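Local coordinates for PrgZ (Enterococcus faecalis, PDB 4FAJ), which serves as an extracellular, membrane-anchored pheromone receptor that binds peptide and probably takes part in peptide transport across the membrane, at residues Lys331-Asn335 and Lys336-Lys340. Numbering follows the deposited sequence.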
# COMPACT_ATOMS: atom_id res chain seq x y z
N LYS A 331 -17.80 16.55 15.26
CA LYS A 331 -19.25 16.47 15.34
C LYS A 331 -19.90 16.37 13.96
O LYS A 331 -20.90 15.67 13.81
CB LYS A 331 -19.80 17.67 16.11
CG LYS A 331 -19.22 17.83 17.51
CD LYS A 331 -19.26 16.51 18.28
CE LYS A 331 -19.26 16.73 19.79
NZ LYS A 331 -19.59 15.45 20.49
N LEU A 332 -19.33 17.06 12.97
CA LEU A 332 -19.83 16.97 11.60
C LEU A 332 -19.69 15.55 11.03
O LEU A 332 -20.66 14.99 10.52
CB LEU A 332 -19.11 17.97 10.69
CG LEU A 332 -19.59 19.42 10.69
CD1 LEU A 332 -18.64 20.29 9.88
CD2 LEU A 332 -21.00 19.54 10.13
N LEU A 333 -18.50 14.96 11.12
CA LEU A 333 -18.25 13.67 10.45
C LEU A 333 -18.85 12.48 11.19
O LEU A 333 -18.95 11.39 10.64
CB LEU A 333 -16.74 13.46 10.22
CG LEU A 333 -16.14 14.46 9.21
CD1 LEU A 333 -14.66 14.22 9.04
CD2 LEU A 333 -16.87 14.39 7.86
N GLN A 334 -19.25 12.71 12.43
CA GLN A 334 -20.04 11.75 13.21
C GLN A 334 -21.48 11.64 12.66
O GLN A 334 -22.14 10.61 12.84
CB GLN A 334 -20.02 12.19 14.69
CG GLN A 334 -21.12 11.72 15.61
CD GLN A 334 -20.87 12.20 17.04
OE1 GLN A 334 -19.94 11.72 17.70
NE2 GLN A 334 -21.68 13.14 17.52
N ASN A 335 -21.95 12.67 11.97
CA ASN A 335 -23.30 12.68 11.40
C ASN A 335 -23.34 11.95 10.04
O ASN A 335 -22.66 12.35 9.09
CB ASN A 335 -23.81 14.12 11.31
CG ASN A 335 -25.26 14.23 10.87
OD1 ASN A 335 -25.57 14.05 9.70
ND2 ASN A 335 -26.15 14.55 11.80
N LYS A 336 -24.15 10.90 9.95
CA LYS A 336 -24.21 10.08 8.72
C LYS A 336 -24.65 10.89 7.49
O LYS A 336 -24.14 10.67 6.41
CB LYS A 336 -25.13 8.87 8.92
CG LYS A 336 -24.96 7.80 7.84
CD LYS A 336 -25.85 6.57 8.08
CE LYS A 336 -25.26 5.67 9.17
NZ LYS A 336 -26.02 4.40 9.35
N ASN A 337 -25.59 11.82 7.67
CA ASN A 337 -26.03 12.66 6.54
C ASN A 337 -24.92 13.57 5.97
O ASN A 337 -24.87 13.81 4.76
CB ASN A 337 -27.27 13.48 6.91
CG ASN A 337 -28.51 12.60 7.13
OD1 ASN A 337 -28.80 11.71 6.34
ND2 ASN A 337 -29.23 12.86 8.20
N VAL A 338 -24.05 14.08 6.84
CA VAL A 338 -22.91 14.86 6.39
C VAL A 338 -22.03 13.98 5.51
O VAL A 338 -21.66 14.39 4.40
CB VAL A 338 -22.08 15.42 7.59
CG1 VAL A 338 -20.77 16.03 7.09
CG2 VAL A 338 -22.90 16.44 8.37
N ARG A 339 -21.72 12.77 5.98
CA ARG A 339 -20.85 11.86 5.22
C ARG A 339 -21.45 11.53 3.85
O ARG A 339 -20.75 11.56 2.84
CB ARG A 339 -20.58 10.58 6.02
CG ARG A 339 -19.83 10.82 7.34
CD ARG A 339 -19.22 9.54 7.89
NE ARG A 339 -20.23 8.50 8.11
CZ ARG A 339 -20.94 8.35 9.23
NH1 ARG A 339 -20.77 9.17 10.27
NH2 ARG A 339 -21.83 7.38 9.31
N LYS A 340 -22.75 11.27 3.81
CA LYS A 340 -23.43 10.99 2.54
C LYS A 340 -23.45 12.20 1.63
O LYS A 340 -23.30 12.06 0.42
CB LYS A 340 -24.85 10.47 2.80
CG LYS A 340 -24.85 9.11 3.45
CD LYS A 340 -26.27 8.63 3.75
CE LYS A 340 -26.27 7.20 4.26
NZ LYS A 340 -27.64 6.78 4.71
O HOH W 1 -23.00 7.39 11.99
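Arg339, in the first turn of helix 336-345, folds back over Asn335 to reach the carbonyl groups of Leu333 and Gln334. Its CB lies 4.1 Å from Asn335 O, and CG is near both that oxygen and, at 3.5 Å, Leu333 O. CD comes within 3.3 Å of Leu333 O, and a bend at chi3 (-58°) turns the guanidinium alongside the same carbonyl. NE makes a weak hydrogen bond to Met525 O. NH1 donates a nearly straight bond to Leu333 O (2.9 Å, 164°), with the oxygen in the guanidinium plane, and a weak one to Gln334 O. NH2 donates to Asp524 O and to a water that bonds weakly to Gln334 O; Lys336 CA sits over one face, displaced toward the rim. Asn335 is the N-cap: with CG anti to the backbone N (chi1 -174°), an in-plane lone pair of OD1 takes Val338 N at 3.2 Å, and ND2 bonds to Glu404. Val338 CG2 meets Leu332 CD2 at 4.0 Å, the side chains crossing at about a right angle. This N-capped helix start lies away from the zinc sites, with Val338 and Asn337 against helix 391-402 and Leu333 and Arg339 touching Met324 of strand 311-324.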